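Side-chain contacts in MmcR (Streptomyces lavendulae, PDB 3GWZ), which transfers a methyl group from S-adenosyl-L-methionine to the quinone hydroxyl of demethylated mitomycins, forming mitomycins A and B: residues Arg53-Ala58 / Val98-Asp103; Pro64-Glu69 / Glu79-His84. All blocks are in the same frame, centred on the assembly; numbering follows the deposited sequence.

Interaction 1: residues Arg53-Ala58 / Val98-Asp103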
loop_
_atom_site.group_PDB
_atom_site.type_symbol
_atom_site.label_atom_id
_atom_site.label_comp_id
_atom_site.label_asym_id
_atom_site.label_seq_id
_atom_site.Cartn_x
_atom_site.Cartn_y
_atom_site.Cartn_z
ATOM N N ARG A 53 6.400 10.470 -21.077
ATOM C CA ARG A 53 7.131 9.208 -21.103
ATOM C C ARG A 53 7.961 9.062 -19.827
ATOM O O ARG A 53 8.126 7.964 -19.309
ATOM C CB ARG A 53 8.022 9.093 -22.348
ATOM C CG ARG A 53 8.367 7.643 -22.729
ATOM C CD ARG A 53 7.103 6.909 -23.224
ATOM N NE ARG A 53 7.311 5.480 -23.462
ATOM C CZ ARG A 53 6.357 4.563 -23.323
ATOM N NH1 ARG A 53 5.142 4.929 -22.922
ATOM N NH2 ARG A 53 6.615 3.284 -23.571
ATOM N N ALA A 54 8.472 10.170 -19.308
ATOM C CA ALA A 54 9.231 10.093 -18.058
ATOM C C ALA A 54 8.330 9.603 -16.916
ATOM O O ALA A 54 8.757 8.823 -16.062
ATOM C CB ALA A 54 9.857 11.452 -17.723
ATOM N N ILE A 55 7.079 10.052 -16.909
ATOM C CA ILE A 55 6.117 9.557 -15.926
ATOM C C ILE A 55 5.865 8.063 -16.141
ATOM O O ILE A 55 5.793 7.288 -15.184
ATOM C CB ILE A 55 4.798 10.358 -15.962
ATOM C CG1 ILE A 55 5.016 11.748 -15.335
ATOM C CG2 ILE A 55 3.684 9.590 -15.241
ATOM C CD1 ILE A 55 3.764 12.583 -15.200
ATOM N N HIS A 56 5.754 7.642 -17.400
ATOM C CA HIS A 56 5.525 6.226 -17.678
ATOM C C HIS A 56 6.639 5.378 -17.081
ATOM O O HIS A 56 6.385 4.351 -16.452
ATOM C CB HIS A 56 5.401 5.975 -19.185
ATOM C CG HIS A 56 4.249 6.698 -19.814
ATOM N ND1 HIS A 56 4.240 7.084 -21.137
ATOM C CD2 HIS A 56 3.082 7.140 -19.286
ATOM C CE1 HIS A 56 3.110 7.716 -21.403
ATOM N NE2 HIS A 56 2.392 7.770 -20.293
ATOM N N VAL A 57 7.876 5.820 -17.272
ATOM C CA VAL A 57 9.019 5.070 -16.775
ATOM C C VAL A 57 9.049 5.079 -15.253
ATOM O O VAL A 57 9.360 4.059 -14.639
ATOM C CB VAL A 57 10.353 5.589 -17.345
ATOM C CG1 VAL A 57 11.525 4.882 -16.673
ATOM C CG2 VAL A 57 10.392 5.358 -18.847
ATOM N N ALA A 58 8.713 6.215 -14.643
ATOM C CA ALA A 58 8.649 6.273 -13.176
ATOM C C ALA A 58 7.627 5.282 -12.594
ATOM O O ALA A 58 7.874 4.654 -11.558
ATOM C CB ALA A 58 8.361 7.702 -12.692
ATOM N N VAL A 98 9.647 19.632 -13.392
ATOM C CA VAL A 98 8.320 19.895 -13.938
ATOM C C VAL A 98 7.215 19.562 -12.936
ATOM O O VAL A 98 6.044 19.440 -13.311
ATOM C CB VAL A 98 8.082 19.185 -15.292
ATOM C CG1 VAL A 98 9.076 19.696 -16.337
ATOM C CG2 VAL A 98 8.176 17.681 -15.135
ATOM N N GLY A 99 7.585 19.423 -11.666
ATOM C CA GLY A 99 6.591 19.336 -10.601
ATOM C C GLY A 99 6.276 17.946 -10.063
ATOM O O GLY A 99 5.484 17.804 -9.128
ATOM N N VAL A 100 6.884 16.916 -10.640
ATOM C CA VAL A 100 6.601 15.544 -10.223
ATOM C C VAL A 100 7.744 15.020 -9.358
ATOM O O VAL A 100 8.876 14.912 -9.828
ATOM C CB VAL A 100 6.407 14.621 -11.446
ATOM C CG1 VAL A 100 6.133 13.185 -11.001
ATOM C CG2 VAL A 100 5.276 15.140 -12.308
ATOM N N PHE A 101 7.426 14.677 -8.106
ATOM C CA PHE A 101 8.419 14.456 -7.048
ATOM C C PHE A 101 9.052 15.797 -6.669
ATOM O O PHE A 101 9.071 16.726 -7.471
ATOM C CB PHE A 101 9.540 13.489 -7.458
ATOM C CG PHE A 101 9.066 12.126 -7.891
ATOM C CD1 PHE A 101 9.207 11.720 -9.214
ATOM C CD2 PHE A 101 8.515 11.243 -6.980
ATOM C CE1 PHE A 101 8.791 10.476 -9.626
ATOM C CE2 PHE A 101 8.097 9.988 -7.380
ATOM C CZ PHE A 101 8.232 9.600 -8.712
ATOM N N ASP A 102 9.570 15.885 -5.446
ATOM C CA ASP A 102 10.368 17.034 -5.014
ATOM C C ASP A 102 11.845 16.645 -4.983
ATOM O O ASP A 102 12.207 15.573 -4.495
ATOM C CB ASP A 102 9.953 17.499 -3.607
ATOM C CG ASP A 102 8.697 18.366 -3.604
ATOM O OD1 ASP A 102 8.325 18.924 -4.662
ATOM O OD2 ASP A 102 8.082 18.498 -2.520
ATOM N N ASP A 103 12.699 17.511 -5.511
ATOM C CA ASP A 103 14.139 17.349 -5.365
ATOM C C ASP A 103 14.530 18.121 -4.102
ATOM O O ASP A 103 14.377 19.332 -4.059
ATOM C CB ASP A 103 14.850 17.929 -6.594
ATOM C CG ASP A 103 16.364 17.834 -6.503
ATOM O OD1 ASP A 103 16.901 17.674 -5.386
ATOM O OD2 ASP A 103 17.022 17.929 -7.558
#

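Interaction 2: residues Pro64-Glu69 / Glu79-His84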
loop_
_atom_site.group_PDB
_atom_site.type_symbol
_atom_site.label_atom_id
_atom_site.label_comp_id
_atom_site.label_asym_id
_atom_site.label_seq_id
_atom_site.Cartn_x
_atom_site.Cartn_y
_atom_site.Cartn_z
ATOM N N PRO A 64 7.234 5.884 -7.263
ATOM C CA PRO A 64 6.329 6.470 -6.263
ATOM C C PRO A 64 6.076 5.569 -5.048
ATOM O O PRO A 64 5.966 6.065 -3.919
ATOM C CB PRO A 64 5.023 6.670 -7.046
ATOM C CG PRO A 64 5.459 6.779 -8.478
ATOM C CD PRO A 64 6.606 5.827 -8.600
ATOM N N GLU A 65 5.983 4.262 -5.280
ATOM C CA GLU A 65 5.747 3.312 -4.195
ATOM C C GLU A 65 6.912 3.270 -3.213
ATOM O O GLU A 65 6.732 2.941 -2.040
ATOM C CB GLU A 65 5.510 1.905 -4.738
ATOM C CG GLU A 65 4.288 1.774 -5.617
ATOM C CD GLU A 65 4.604 1.919 -7.094
ATOM O OE1 GLU A 65 4.660 0.874 -7.778
ATOM O OE2 GLU A 65 4.799 3.065 -7.566
ATOM N N LEU A 66 8.104 3.589 -3.701
ATOM C CA LEU A 66 9.316 3.536 -2.884
ATOM C C LEU A 66 9.521 4.796 -2.046
ATOM O O LEU A 66 10.443 4.867 -1.235
ATOM C CB LEU A 66 10.543 3.290 -3.769
ATOM C CG LEU A 66 10.605 1.927 -4.457
ATOM C CD1 LEU A 66 11.727 1.885 -5.482
ATOM C CD2 LEU A 66 10.777 0.811 -3.428
ATOM N N LEU A 67 8.660 5.785 -2.233
ATOM C CA LEU A 67 8.815 7.053 -1.536
ATOM C C LEU A 67 7.735 7.290 -0.493
ATOM O O LEU A 67 7.523 8.424 -0.067
ATOM C CB LEU A 67 8.843 8.211 -2.539
ATOM C CG LEU A 67 10.101 8.301 -3.408
ATOM C CD1 LEU A 67 9.974 9.408 -4.456
ATOM C CD2 LEU A 67 11.337 8.532 -2.543
ATOM N N GLN A 68 7.050 6.226 -0.073
ATOM C CA GLN A 68 5.922 6.384 0.855
ATOM C C GLN A 68 6.359 6.488 2.313
ATOM O O GLN A 68 5.554 6.810 3.185
ATOM C CB GLN A 68 4.911 5.241 0.705
ATOM C CG GLN A 68 4.480 4.965 -0.725
ATOM C CD GLN A 68 3.481 3.829 -0.805
ATOM O OE1 GLN A 68 2.296 4.017 -0.529
ATOM N NE2 GLN A 68 3.954 2.639 -1.178
ATOM N N GLU A 69 7.626 6.204 2.575
ATOM C CA GLU A 69 8.147 6.259 3.937
ATOM C C GLU A 69 9.320 7.228 4.035
ATOM O O GLU A 69 10.383 6.886 4.564
ATOM C CB GLU A 69 8.556 4.860 4.412
ATOM C CG GLU A 69 7.377 3.893 4.544
ATOM C CD GLU A 69 7.802 2.464 4.849
ATOM O OE1 GLU A 69 8.996 2.239 5.146
ATOM O OE2 GLU A 69 6.936 1.564 4.790
ATOM N N GLU A 79 19.060 1.261 -6.924
ATOM C CA GLU A 79 19.312 -0.101 -6.460
ATOM C C GLU A 79 18.016 -0.902 -6.330
ATOM O O GLU A 79 17.945 -2.052 -6.766
ATOM C CB GLU A 79 20.066 -0.088 -5.128
ATOM C CG GLU A 79 20.177 -1.454 -4.473
ATOM C CD GLU A 79 21.269 -1.504 -3.424
ATOM O OE1 GLU A 79 22.011 -0.506 -3.295
ATOM O OE2 GLU A 79 21.385 -2.539 -2.734
ATOM N N ALA A 80 16.990 -0.292 -5.745
ATOM C CA ALA A 80 15.715 -0.980 -5.549
ATOM C C ALA A 80 14.952 -1.241 -6.855
ATOM O O ALA A 80 14.203 -2.209 -6.955
ATOM C CB ALA A 80 14.842 -0.216 -4.571
ATOM N N THR A 81 15.123 -0.386 -7.856
ATOM C CA THR A 81 14.333 -0.529 -9.083
ATOM C C THR A 81 15.067 -1.278 -10.192
ATOM O O THR A 81 14.460 -1.655 -11.195
ATOM C CB THR A 81 13.872 0.841 -9.641
ATOM O OG1 THR A 81 15.017 1.622 -9.994
ATOM C CG2 THR A 81 13.050 1.596 -8.612
ATOM N N GLY A 82 16.365 -1.492 -10.013
ATOM C CA GLY A 82 17.186 -2.066 -11.063
ATOM C C GLY A 82 17.516 -1.058 -12.157
ATOM O O GLY A 82 17.703 -1.420 -13.319
ATOM N N ALA A 83 17.591 0.214 -11.791
ATOM C CA ALA A 83 17.898 1.256 -12.767
ATOM C C ALA A 83 19.360 1.655 -12.697
ATOM O O ALA A 83 20.024 1.441 -11.688
ATOM C CB ALA A 83 17.003 2.474 -12.555
ATOM N N HIS A 84 19.854 2.219 -13.791
ATOM C CA HIS A 84 21.197 2.769 -13.859
ATOM C C HIS A 84 21.226 4.083 -13.072
ATOM O O HIS A 84 20.468 5.017 -13.364
ATOM C CB HIS A 84 21.556 2.991 -15.324
ATOM C CG HIS A 84 22.923 3.551 -15.547
ATOM N ND1 HIS A 84 23.146 4.891 -15.777
ATOM C CD2 HIS A 84 24.135 2.951 -15.610
ATOM C CE1 HIS A 84 24.438 5.095 -15.959
ATOM N NE2 HIS A 84 25.061 3.934 -15.866
#

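Interaction 1: residues Arg53-Ala58 / Val98-Asp103
Ile-55 meets Val-100 and Ala-58 meets Phe-101, two apolar pairs that lay helix 32-61 against the turn following helix 85-97. The delta methyl of Ile-55 approaches one branch of the valine, CD1 to CG2 4.1 Å, and the two side chains cross at about a right angle. CG1 of Ile-55 stands anti to its own carbonyl carbon (chi1 -73°), and the extended second torsion (chi2 -175°) carries CD1 outward to the valine. One helical turn on, CB of Ala-58 sits 4.2 Å from CE1 of Phe-101, near the ring plane and at its edge, so the methyl touches the rim of the aromatic and not its face. All four residues are buried, and the contact is purely apolar, with no hydrogen bond between the segments. The setting is the dimerisation domain, whose helices and small antiparallel sheet are consistent with the winged-helix arrangement of COMT-like methyltransferases. A Schellman motif ends helix 85-97: Gly-99 N bonds to Ala-96 O and Val-100 N to Leu-95 O, with Gly-99 at positive phi (101°). This turn delivers Val-100 and Phe-101 to the long helix. The side chain of Asn-113 holds the same turn from without, its OD1 receiving the N-H of Phe-101 and its ND2 bonding to Gly-99 O and Asp-102 OD1. Further out, Ile-55 also packs on Ile-45 of the second subunit, while Arg-53 reaches the backbone oxygens of Trp-143 and Glu-144 of that subunit.

Interaction 2: residues Pro64-Glu69 / Glu79-His84
OG1 of Thr-81 hydrogen-bonds back to Leu-77 O in its own helix and more weakly to Ala-78 O, and this grip helps fix the rotation that presents the threonine methyl to Leu-66. The hydroxyl lies between the backbone N and the carbonyl carbon (chi1 63°), and CG2, anti to that carbon, meets the leucine. Leu-66 CD1 comes to 3.4 Å from Thr-81 CG2, closer than usual for two methyls, so the packing is locally tight. The same delta methyl also rests 3.9 Å from CB of Ala-80, so a single branch of the leucine serves both residues at the end of helix 74-81. The leucine projects from a turn that begins with helical backbone angles, where Leu-67 N bonds to Pro-64 O at 3.2 Å. Within that turn NE2 of Gln-68 donates to Glu-65 O at 2.9 Å, a fairly straight bond (160°) lying in the carbonyl plane on a lone pair. Leu-77 and Leu-88 extend the apolar surroundings, touching Leu-66 and Thr-81 respectively. The contact thus joins the loop after helix 32-61 to helix 74-81 in the dimerisation domain. With no hydrogen bond across it, cohesion here rests on methyl contact at the protein surface, and the threonine's hydroxyl turns back to its own helix, not across to the leucine.

From the N terminus, helix 32-61 first supplies residues 53-58, and the chain then turns through 64-69 and strand 72-73 into helix 74-81, whose C-terminal end begins segment 79-84. Interaction 2 closes this short loop, with 9 residues between its segments. Helix 85-97 follows and leads to 98-103, where interaction 1 closes a longer loop of 39 residues, so interaction 2 is nested inside it. Their centres lie 13 Å apart, and they touch: Phe-101 CD2 is 3.4 Å from Leu-67 CD1. Together they tie the long helix, its following loop, helix 74-81 and the turn after helix 85-97 into one part of the dimerisation domain, and both contacts border the second subunit.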